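Side-chain contacts in putative uncharacterized protein (Campylobacter jejuni, PDB 5TPU), which is of unknown function but belongs to the WxcM-like family of the cupin clan and binds thymidine-5'-diphosphate: residues Y129-F132 against L133-I136; A26-N29 against N30-V33; L64-S68 against G69-I73. The protein carries 3 engineered substitutions. One frame throughout, in Å; residues are numbered along the deposited sequence.

Contact 1 (Y129-F132 against L133-I136); sequences YDEF and LRNI
Arg134 N donates to Asp130 O at 2.9 Å in the shortest of four successive i to i+4 hydrogen bonds; Leu133 to Tyr129, Asn135 to Glu131 and Ile136 to Phe132 make up the rest. The final one, Ile136 N to Phe132 O (3.1 Å), is more bent at 149°, and Ile136 N also makes a weak bond back to Leu133 O as the helix runs out. The side chain of Arg134 folds back over the first turn, at Asp130 and Glu131. A bend at chi3 (-99°) turns its guanidinium flat against the backbone, with Asp130 O and Glu131 CA beneath the same face and Arg134 CZ 3.7 Å from Glu131 CA. The two nearby carboxylates stand off: Asp130 OD2 lies 5.4 Å from Arg134 NH1, and Glu131 OE2 lies 5.2 Å from Arg134 NH2, so any electrostatic help is through space and probably modest. Ile136 brings its CD1 methyl over one face of the Phe132 ring, a CH-pi contact 3.6 Å from the centroid and 26° off the normal, displaced toward CE1. One turn earlier Leu133 lays CG over a face of the Tyr129 ring, while its CD2 reaches Tyr129 OH at 3.9 Å. That hydroxyl is hydrogen-bonded to Asn76 OD1, and the Tyr129 ring meets Trp100 edge-to-face. Helix 129-135, at the C-terminal end of the modelled chain, is thus held through Tyr129 against strands 71-76 and 99-104, while Asn135 touches loops at Lys58, Asn98 and Ile126.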
ATOM      1  N   TYR A 129      -2.840  -9.549 -27.272  1.00 35.57           N
ATOM      2  CA  TYR A 129      -3.636 -10.639 -26.741  1.00 38.33           C
ATOM      3  C   TYR A 129      -3.226 -11.976 -27.346  1.00 39.17           C
ATOM      4  O   TYR A 129      -3.134 -12.968 -26.632  1.00 38.89           O
ATOM      5  CB  TYR A 129      -5.131 -10.361 -26.959  1.00 38.01           C
ATOM      6  CG  TYR A 129      -5.989 -11.369 -26.260  1.00 40.70           C
ATOM      7  CD1 TYR A 129      -5.822 -11.602 -24.897  1.00 35.17           C
ATOM      8  CD2 TYR A 129      -6.939 -12.121 -26.956  1.00 38.06           C
ATOM      9  CE1 TYR A 129      -6.575 -12.541 -24.239  1.00 38.70           C
ATOM     10  CE2 TYR A 129      -7.699 -13.077 -26.300  1.00 40.60           C
ATOM     11  CZ  TYR A 129      -7.511 -13.283 -24.942  1.00 41.30           C
ATOM     12  OH  TYR A 129      -8.238 -14.220 -24.250  1.00 39.19           O
ATOM     13  N   ASP A 130      -2.916 -11.994 -28.641  1.00 40.46           N
ATOM     14  CA  ASP A 130      -2.571 -13.261 -29.291  1.00 43.51           C
ATOM     15  C   ASP A 130      -1.224 -13.741 -28.794  1.00 38.71           C
ATOM     16  O   ASP A 130      -1.025 -14.949 -28.647  1.00 37.67           O
ATOM     17  CB  ASP A 130      -2.625 -13.170 -30.819  1.00 48.43           C
ATOM     18  CG  ASP A 130      -3.833 -12.393 -31.289  1.00 59.09           C
ATOM     19  OD1 ASP A 130      -4.884 -13.024 -31.501  1.00 62.10           O
ATOM     20  OD2 ASP A 130      -3.752 -11.142 -31.363  1.00 70.64           O
ATOM     21  N   GLU A 131      -0.321 -12.815 -28.474  1.00 31.19           N
ATOM     22  CA  GLU A 131       0.929 -13.214 -27.879  1.00 29.83           C
ATOM     23  C   GLU A 131       0.711 -13.852 -26.515  1.00 30.94           C
ATOM     24  O   GLU A 131       1.412 -14.810 -26.137  1.00 29.36           O
ATOM     25  CB  GLU A 131       1.879 -12.030 -27.769  1.00 31.74           C
ATOM     26  CG  GLU A 131       3.256 -12.454 -27.327  1.00 33.39           C
ATOM     27  CD  GLU A 131       4.189 -11.287 -27.033  1.00 36.78           C
ATOM     28  OE1 GLU A 131       4.990 -11.442 -26.105  1.00 38.27           O
ATOM     29  OE2 GLU A 131       4.158 -10.233 -27.700  1.00 33.99           O
ATOM     30  N   PHE A 132      -0.247 -13.295 -25.775  1.00 29.45           N
ATOM     31  CA  PHE A 132      -0.631 -13.858 -24.474  1.00 31.14           C
ATOM     32  C   PHE A 132      -1.113 -15.306 -24.648  1.00 32.05           C
ATOM     33  O   PHE A 132      -0.656 -16.202 -23.940  1.00 29.21           O
ATOM     34  CB  PHE A 132      -1.758 -13.021 -23.837  1.00 28.27           C
ATOM     35  CG  PHE A 132      -2.329 -13.607 -22.594  1.00 23.61           C
ATOM     36  CD1 PHE A 132      -1.519 -13.858 -21.502  1.00 21.63           C
ATOM     37  CD2 PHE A 132      -3.676 -13.872 -22.508  1.00 24.96           C
ATOM     38  CE1 PHE A 132      -2.054 -14.362 -20.336  1.00 23.04           C
ATOM     39  CE2 PHE A 132      -4.218 -14.397 -21.340  1.00 26.18           C
ATOM     40  CZ  PHE A 132      -3.406 -14.620 -20.250  1.00 22.47           C
ATOM     41  N   LEU A 133      -2.064 -15.511 -25.556  1.00 33.13           N
ATOM     42  CA  LEU A 133      -2.540 -16.872 -25.852  1.00 38.75           C
ATOM     43  C   LEU A 133      -1.375 -17.792 -26.210  1.00 40.25           C
ATOM     44  O   LEU A 133      -1.180 -18.819 -25.566  1.00 41.57           O
ATOM     45  CB  LEU A 133      -3.546 -16.860 -27.000  1.00 36.88           C
ATOM     46  CG  LEU A 133      -4.828 -16.094 -26.704  1.00 33.79           C
ATOM     47  CD1 LEU A 133      -5.773 -16.260 -27.876  1.00 35.84           C
ATOM     48  CD2 LEU A 133      -5.430 -16.610 -25.409  1.00 34.70           C
ATOM     49  N   ARG A 134      -0.560 -17.397 -27.181  1.00 48.10           N
ATOM     50  CA  ARG A 134       0.553 -18.262 -27.584  1.00 52.75           C
ATOM     51  C   ARG A 134       1.325 -18.751 -26.371  1.00 52.31           C
ATOM     52  O   ARG A 134       1.503 -19.956 -26.218  1.00 65.46           O
ATOM     53  CB  ARG A 134       1.480 -17.621 -28.620  1.00 48.74           C
ATOM     54  CG  ARG A 134       0.957 -17.769 -30.027  1.00 50.96           C
ATOM     55  CD  ARG A 134       1.818 -17.017 -31.026  1.00 51.43           C
ATOM     56  NE  ARG A 134       1.245 -15.706 -31.375  1.00 55.36           N
ATOM     57  CZ  ARG A 134       1.840 -14.511 -31.220  1.00 60.68           C
ATOM     58  NH1 ARG A 134       1.195 -13.406 -31.601  1.00 61.44           N
ATOM     59  NH2 ARG A 134       3.066 -14.383 -30.699  1.00 52.41           N
ATOM     60  N   ASN A 135       1.719 -17.856 -25.471  1.00 52.62           N
ATOM     61  CA  ASN A 135       2.514 -18.309 -24.345  1.00 51.17           C
ATOM     62  C   ASN A 135       1.752 -19.052 -23.243  1.00 48.50           C
ATOM     63  O   ASN A 135       2.368 -19.659 -22.373  1.00 52.07           O
ATOM     64  CB  ASN A 135       3.434 -17.201 -23.836  1.00 57.94           C
ATOM     65  CG  ASN A 135       2.898 -16.505 -22.616  1.00 59.40           C
ATOM     66  OD1 ASN A 135       2.550 -15.329 -22.676  1.00 43.56           O
ATOM     67  ND2 ASN A 135       2.842 -17.226 -21.494  1.00 58.32           N
ATOM     68  N   ILE A 136       0.430 -19.044 -23.283  1.00 48.23           N
ATOM     69  CA  ILE A 136      -0.337 -20.081 -22.595  1.00 53.94           C
ATOM     70  C   ILE A 136      -0.178 -21.392 -23.396  1.00 56.92           C
ATOM     71  O   ILE A 136       0.849 -22.072 -23.324  1.00 65.77           O
ATOM     72  CB  ILE A 136      -1.844 -19.708 -22.461  1.00 51.10           C
ATOM     73  CG1 ILE A 136      -2.152 -18.933 -21.178  1.00 43.47           C
ATOM     74  CG2 ILE A 136      -2.715 -20.966 -22.416  1.00 58.17           C
ATOM     75  CD1 ILE A 136      -1.610 -17.531 -21.108  1.00 43.66           C
TER

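Contact 2 (A26-N29 against N30-V33); sequences ALEN and NKEV. With TYD (thymidine-5'-diphosphate), chain F.
Glu28 N donates to Glu32 OE1 at 2.9 Å, a moderately bent bond (153°) that reaches the oxygen from above the carboxylate plane, 38° out of it. Glu32 gets there by kinking at chi2 (79°), which swings its carboxylate back alongside strand 22-28. Its other oxygen, Glu32 OE2, accepts a bond of 3.0 Å from a water that also donates to Ala26 O at 2.6 Å, so one carboxylate serves Glu28 N directly and Ala26 O through the water. Lys31 NZ forms a long salt bridge with Glu32 OE2, 3.9 Å away. The Lys31 chain runs beside that of Glu28, pointing the same way, with Lys31 CD 3.6 Å from Glu28 OE1; Glu28 OE2 is held by Tyr120 N of the second subunit. Between them the chain reverses in a type II beta turn from Glu28 to Lys31, closed by a bent bond from Lys31 N to Glu28 O (3.2 Å). On the buried side Leu27 CD2 meets Val33 CG2 at 3.9 Å, the side chains crossing at about a right angle, and both rest on Leu115. Ala26 CB lies 3.5 Å from O4 of thymidine-5'-diphosphate, beside the base. Residues 26-28 pair antiparallel with a strand of the second subunit, an intersubunit sheet whose ligand pocket draws on both chains.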
ATOM      1  N   ALA A  26      -3.330  -5.426   7.811  1.00 22.38           N
ATOM      2  CA  ALA A  26      -1.887  -5.691   7.597  1.00 22.70           C
ATOM      3  C   ALA A  26      -1.731  -6.920   6.760  1.00 22.63           C
ATOM      4  O   ALA A  26      -2.450  -7.918   6.940  1.00 25.03           O
ATOM      5  CB  ALA A  26      -1.142  -5.869   8.919  1.00 21.93           C
ATOM      6  N   LEU A  27      -0.756  -6.842   5.867  1.00 20.15           N
ATOM      7  CA  LEU A  27      -0.388  -7.915   4.991  1.00 21.10           C
ATOM      8  C   LEU A  27       1.109  -8.186   5.040  1.00 21.60           C
ATOM      9  O   LEU A  27       1.944  -7.267   4.888  1.00 25.85           O
ATOM     10  CB  LEU A  27      -0.797  -7.580   3.559  1.00 23.90           C
ATOM     11  CG  LEU A  27      -2.333  -7.481   3.395  1.00 26.54           C
ATOM     12  CD1 LEU A  27      -2.771  -6.039   3.498  1.00 26.90           C
ATOM     13  CD2 LEU A  27      -2.752  -8.007   2.038  1.00 28.06           C
ATOM     14  N   GLU A  28       1.465  -9.462   5.203  1.00 25.41           N
ATOM     15  CA  GLU A  28       2.877  -9.851   5.345  1.00 26.11           C
ATOM     16  C   GLU A  28       3.285 -10.839   4.255  1.00 24.27           C
ATOM     17  O   GLU A  28       2.458 -11.615   3.756  1.00 26.21           O
ATOM     18  CB  GLU A  28       3.098 -10.470   6.721  1.00 29.39           C
ATOM     19  CG  GLU A  28       3.022  -9.438   7.820  1.00 34.31           C
ATOM     20  CD  GLU A  28       3.229 -10.007   9.210  1.00 38.46           C
ATOM     21  OE1 GLU A  28       3.064 -11.230   9.424  1.00 37.78           O
ATOM     22  OE2 GLU A  28       3.554  -9.197  10.098  1.00 41.05           O
ATOM     23  N   ASN A  29       4.559 -10.804   3.878  1.00 25.12           N
ATOM     24  CA  ASN A  29       5.102 -11.744   2.883  1.00 29.58           C
ATOM     25  C   ASN A  29       4.753 -13.171   3.216  1.00 28.79           C
ATOM     26  O   ASN A  29       4.869 -13.571   4.363  1.00 31.10           O
ATOM     27  CB  ASN A  29       6.616 -11.715   2.826  1.00 29.65           C
ATOM     28  CG  ASN A  29       7.150 -10.447   2.228  1.00 32.72           C
ATOM     29  OD1 ASN A  29       6.413  -9.663   1.614  1.00 28.05           O
ATOM     30  ND2 ASN A  29       8.455 -10.225   2.416  1.00 30.45           N
ATOM     31  N   ASN A  30       4.328 -13.906   2.200  1.00 32.70           N
ATOM     32  CA  ASN A  30       4.029 -15.349   2.301  1.00 32.16           C
ATOM     33  C   ASN A  30       2.994 -15.741   3.368  1.00 33.75           C
ATOM     34  O   ASN A  30       2.900 -16.884   3.785  1.00 29.94           O
ATOM     35  CB  ASN A  30       5.331 -16.141   2.380  1.00 32.32           C
ATOM     36  CG  ASN A  30       6.207 -15.896   1.162  1.00 35.48           C
ATOM     37  OD1 ASN A  30       5.801 -16.165   0.016  1.00 34.23           O
ATOM     38  ND2 ASN A  30       7.391 -15.329   1.390  1.00 37.57           N
ATOM     39  N   LYS A  31       2.131 -14.789   3.700  1.00 34.96           N
ATOM     40  CA  LYS A  31       1.159 -14.934   4.752  1.00 32.89           C
ATOM     41  C   LYS A  31      -0.136 -14.518   4.075  1.00 31.19           C
ATOM     42  O   LYS A  31      -0.685 -15.305   3.319  1.00 31.26           O
ATOM     43  CB  LYS A  31       1.589 -14.039   5.902  1.00 37.61           C
ATOM     44  CG  LYS A  31       1.579 -14.677   7.269  1.00 44.90           C
ATOM     45  CD  LYS A  31       0.834 -13.782   8.232  1.00 46.42           C
ATOM     46  CE  LYS A  31       0.790 -14.386   9.618  1.00 53.80           C
ATOM     47  NZ  LYS A  31      -0.306 -13.727  10.387  1.00 58.81           N
ATOM     48  N   GLU A  32      -0.573 -13.266   4.210  1.00 31.25           N
ATOM     49  CA  GLU A  32      -1.791 -12.827   3.515  1.00 28.44           C
ATOM     50  C   GLU A  32      -1.533 -12.731   2.032  1.00 30.44           C
ATOM     51  O   GLU A  32      -2.459 -12.842   1.237  1.00 33.27           O
ATOM     52  CB  GLU A  32      -2.287 -11.467   4.018  1.00 25.32           C
ATOM     53  CG  GLU A  32      -2.770 -11.494   5.453  1.00 26.30           C
ATOM     54  CD  GLU A  32      -1.652 -11.467   6.489  1.00 26.09           C
ATOM     55  OE1 GLU A  32      -0.448 -11.384   6.147  1.00 23.85           O
ATOM     56  OE2 GLU A  32      -1.998 -11.502   7.677  1.00 27.98           O
ATOM     57  N   VAL A  33      -0.278 -12.502   1.670  1.00 29.52           N
ATOM     58  CA  VAL A  33       0.140 -12.309   0.299  1.00 31.36           C
ATOM     59  C   VAL A  33       0.930 -13.570   0.006  1.00 28.03           C
ATOM     60  O   VAL A  33       1.858 -13.839   0.754  1.00 27.04           O
ATOM     61  CB  VAL A  33       1.086 -11.076   0.237  1.00 32.01           C
ATOM     62  CG1 VAL A  33       1.713 -10.895  -1.128  1.00 33.31           C
ATOM     63  CG2 VAL A  33       0.348  -9.815   0.605  1.00 33.93           C
TER
HETATM   64  PA  TYD F 200      -1.091  -0.367  16.681  1.00 34.73           P
HETATM   65  O1A TYD F 200       0.284  -0.361  16.041  1.00 35.09           O
HETATM   66  O2A TYD F 200      -1.900   0.876  16.843  1.00 33.42           O
HETATM   67  O3A TYD F 200      -0.821  -0.907  18.183  1.00 42.03           O
HETATM   68  PB  TYD F 200      -1.698  -0.494  19.475  1.00 42.30           P
HETATM   69  O1B TYD F 200      -1.373   0.977  19.646  1.00 42.24           O
HETATM   70  O2B TYD F 200      -3.154  -0.718  19.145  1.00 41.36           O
HETATM   71  O3B TYD F 200      -1.160  -1.517  20.447  1.00 41.70           O
HETATM   72  O5' TYD F 200      -1.983  -1.627  16.228  1.00 32.55           O
HETATM   73  C5' TYD F 200      -3.416  -1.549  16.219  1.00 33.94           C
HETATM   74  C4' TYD F 200      -3.994  -2.948  16.203  1.00 35.77           C
HETATM   75  O4' TYD F 200      -3.697  -3.581  14.957  1.00 35.25           O
HETATM   76  C3' TYD F 200      -3.364  -3.778  17.318  1.00 40.14           C
HETATM   77  O3' TYD F 200      -4.424  -4.459  17.985  1.00 46.83           O
HETATM   78  C2' TYD F 200      -2.408  -4.727  16.609  1.00 38.03           C
HETATM   79  C1' TYD F 200      -2.858  -4.723  15.143  1.00 35.80           C
HETATM   80  N1  TYD F 200      -1.742  -4.694  14.170  1.00 28.42           N
HETATM   81  C2  TYD F 200      -1.505  -5.839  13.379  1.00 28.83           C
HETATM   82  O2  TYD F 200      -2.232  -6.840  13.496  1.00 28.48           O
HETATM   83  N3  TYD F 200      -0.544  -5.912  12.472  1.00 26.80           N
HETATM   84  C4  TYD F 200       0.226  -4.864  12.271  1.00 24.30           C
HETATM   85  O4  TYD F 200       1.115  -4.959  11.428  1.00 26.76           O
HETATM   86  C5  TYD F 200       0.054  -3.652  13.072  1.00 23.29           C
HETATM   87  C5M TYD F 200       0.889  -2.439  12.871  1.00 22.78           C
HETATM   88  C6  TYD F 200      -0.968  -3.628  14.014  1.00 27.07           C
HETATM   89  O   HOH W   1      -4.292  -9.549   7.896  1.00 29.79           O

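Contact 3 (L64-S68 against G69-I73); sequences LIMMS and GSCDI
Met66 packs on two peptide groups, the flat groups of this contact. Its CG lies 3.4 Å from Gly69 O, approaching from above that peptide plane, and its CE methyl sits over the face of the next one, 4.0 Å from Ser70 C. The bend at chi2 (34°) brings the Met66 sulfur across inside the turn toward Cys71, and the one at chi3 turns the CE methyl over the Ser70 peptide. Met66 SD meets Cys71 SG at 3.7 Å, a van der Waals contact between thioether and thiol. Deeper in, Leu64 and Ile73 approach through single methyls, Leu64 CD2 and Ile73 CD1 at 3.3 Å. This is tighter than a usual carbon contact, and Ile73 chi1 lies close to eclipsed (-22°), so the pair is either compressed or modelled with some uncertainty. At the mouth of the turn a water donates to Met66 O (2.9 Å) and to Gly69 O (3.2 Å), tying together two acceptors that cannot bond to each other. The chain turns its corner at Met67, in a classic beta bulge where Met67 and Ser68 both face Lys111; Gly69, with positive phi (71°), continues the turn. Ser68 OG is bonded to Lys111 NZ, and Ser70 N to Ser107 OG, so both arms of the turn have polar ties to other parts of the chain. Leu86 lies against Leu64, Met66 and Ile73, and Met103 against Leu64 and Ile73, which places the meeting between the two sheets of the cupin beta-barrel. Across the segments the chemistry is therefore apolar side chains and sulfur within, with one water bridging backbone carbonyls at the turn: the two strands diverge into facing sheets and are joined by core packing instead of a backbone ladder.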
ATOM      1  N   LEU A  64      -4.338  -6.572  -5.385  1.00 15.55           N
ATOM      2  CA  LEU A  64      -4.993  -5.267  -5.618  1.00 15.28           C
ATOM      3  C   LEU A  64      -5.956  -4.946  -4.498  1.00 14.96           C
ATOM      4  O   LEU A  64      -6.826  -5.775  -4.213  1.00 15.34           O
ATOM      5  CB  LEU A  64      -5.791  -5.277  -6.936  1.00 15.58           C
ATOM      6  CG  LEU A  64      -5.003  -4.995  -8.228  1.00 15.26           C
ATOM      7  CD1 LEU A  64      -3.841  -5.961  -8.376  1.00 16.35           C
ATOM      8  CD2 LEU A  64      -5.919  -5.076  -9.424  1.00 15.65           C
ATOM      9  N   ILE A  65      -5.844  -3.762  -3.891  1.00 14.91           N
ATOM     10  CA  ILE A  65      -6.803  -3.311  -2.878  1.00 15.19           C
ATOM     11  C   ILE A  65      -7.320  -1.926  -3.267  1.00 14.88           C
ATOM     12  O   ILE A  65      -6.541  -1.024  -3.510  1.00 15.10           O
ATOM     13  CB  ILE A  65      -6.093  -3.254  -1.514  1.00 16.19           C
ATOM     14  CG1 ILE A  65      -5.659  -4.648  -1.073  1.00 17.61           C
ATOM     15  CG2 ILE A  65      -6.960  -2.629  -0.431  1.00 15.79           C
ATOM     16  CD1 ILE A  65      -4.474  -4.647  -0.136  1.00 16.60           C
ATOM     17  N   MET A  66      -8.629  -1.774  -3.382  1.00 15.09           N
ATOM     18  CA  MET A  66      -9.248  -0.492  -3.601  1.00 17.46           C
ATOM     19  C   MET A  66      -9.252   0.254  -2.264  1.00 18.68           C
ATOM     20  O   MET A  66     -10.120   0.029  -1.436  1.00 18.50           O
ATOM     21  CB  MET A  66     -10.695  -0.689  -4.113  1.00 18.28           C
ATOM     22  CG  MET A  66     -11.049  -0.003  -5.398  1.00 19.95           C
ATOM     23  SD  MET A  66      -9.740   0.144  -6.626  1.00 20.28           S
ATOM     24  CE  MET A  66     -10.018   1.844  -7.071  1.00 24.53           C
ATOM     25  N   MET A  67      -8.265   1.111  -2.077  1.00 18.33           N
ATOM     26  CA  MET A  67      -8.163   1.966  -0.910  1.00 22.44           C
ATOM     27  C   MET A  67      -9.267   3.001  -0.807  1.00 21.79           C
ATOM     28  O   MET A  67      -9.635   3.406   0.288  1.00 21.83           O
ATOM     29  CB  MET A  67      -6.829   2.712  -0.912  1.00 26.78           C
ATOM     30  CG  MET A  67      -5.652   1.837  -0.598  1.00 36.29           C
ATOM     31  SD  MET A  67      -5.580   1.370   1.134  1.00 46.41           S
ATOM     32  CE  MET A  67      -6.271   2.761   2.011  1.00 39.28           C
ATOM     33  N   SER A  68      -9.761   3.468  -1.941  1.00 19.98           N
ATOM     34  CA  SER A  68     -10.951   4.285  -1.935  1.00 20.46           C
ATOM     35  C   SER A  68     -11.632   4.214  -3.256  1.00 17.62           C
ATOM     36  O   SER A  68     -10.977   4.001  -4.285  1.00 14.93           O
ATOM     37  CB  SER A  68     -10.635   5.740  -1.575  1.00 23.68           C
ATOM     38  OG  SER A  68      -9.848   6.311  -2.569  1.00 28.95           O
ATOM     39  N   GLY A  69     -12.965   4.310  -3.204  1.00 15.53           N
ATOM     40  CA  GLY A  69     -13.768   4.242  -4.384  1.00 17.03           C
ATOM     41  C   GLY A  69     -13.852   2.870  -5.028  1.00 17.36           C
ATOM     42  O   GLY A  69     -13.700   1.864  -4.374  1.00 19.98           O
ATOM     43  N   SER A  70     -14.049   2.849  -6.329  1.00 17.08           N
ATOM     44  CA  SER A  70     -14.302   1.610  -6.981  1.00 17.75           C
ATOM     45  C   SER A  70     -13.777   1.536  -8.394  1.00 15.88           C
ATOM     46  O   SER A  70     -13.458   2.527  -9.041  1.00 16.45           O
ATOM     47  CB  SER A  70     -15.782   1.249  -6.940  1.00 17.55           C
ATOM     48  OG  SER A  70     -16.482   2.057  -7.838  0.75 17.61           O
ATOM     49  N   CYS A  71     -13.671   0.299  -8.847  1.00 16.80           N
ATOM     50  CA  CYS A  71     -13.363  -0.015 -10.243  1.00 18.11           C
ATOM     51  C   CYS A  71     -13.790  -1.437 -10.581  1.00 17.62           C
ATOM     52  O   CYS A  71     -14.127  -2.198  -9.707  1.00 19.14           O
ATOM     53  CB  CYS A  71     -11.872   0.164 -10.570  1.00 16.47           C
ATOM     54  SG  CYS A  71     -10.861  -1.182  -9.943  1.00 20.36           S
ATOM     55  N   ASP A  72     -13.780  -1.741 -11.876  1.00 19.75           N
ATOM     56  CA  ASP A  72     -13.966  -3.061 -12.443  1.00 20.30           C
ATOM     57  C   ASP A  72     -12.649  -3.506 -13.041  1.00 24.27           C
ATOM     58  O   ASP A  72     -11.953  -2.715 -13.707  1.00 24.67           O
ATOM     59  CB  ASP A  72     -15.031  -3.031 -13.557  1.00 22.07           C
ATOM     60  CG  ASP A  72     -16.369  -2.636 -13.043  1.00 20.37           C
ATOM     61  OD1 ASP A  72     -16.662  -2.970 -11.867  1.00 22.62           O
ATOM     62  OD2 ASP A  72     -17.100  -1.971 -13.783  1.00 23.47           O
ATOM     63  N   ILE A  73     -12.334  -4.772 -12.771  1.00 23.32           N
ATOM     64  CA  ILE A  73     -11.208  -5.484 -13.342  1.00 28.61           C
ATOM     65  C   ILE A  73     -11.804  -6.622 -14.118  1.00 24.49           C
ATOM     66  O   ILE A  73     -12.500  -7.474 -13.551  1.00 21.71           O
ATOM     67  CB  ILE A  73     -10.269  -6.175 -12.325  1.00 32.09           C
ATOM     68  CG1 ILE A  73     -10.388  -5.560 -10.935  1.00 38.76           C
ATOM     69  CG2 ILE A  73      -8.857  -6.276 -12.907  1.00 33.83           C
ATOM     70  CD1 ILE A  73      -9.118  -5.016 -10.314  1.00 45.81           C
TER
HETATM   71  O   HOH W   2     -12.731   1.314  -1.354  1.00 18.86           O

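In the fold
From the N terminus, contact 2 comes first and closes the turn that ends strand 22-28, on the arm that pairs with the second subunit. Contact 3 follows, closing the connection from strand 62-68 to strand 71-76 and so linking the five-stranded and four-stranded sheets. Contact 1 comes last, on the short helix 129-135 at the end of the modelled chain. The three lie in series, with none nested or crossed. Contacts 2 and 3 touch where Leu27 CD1 packs on Ile65 CD1 (4.2 Å), and both reach the second subunit. Contact 1 stands on the opposite side of the chain's centre from contact 3, their nearest atoms about 12 Å apart.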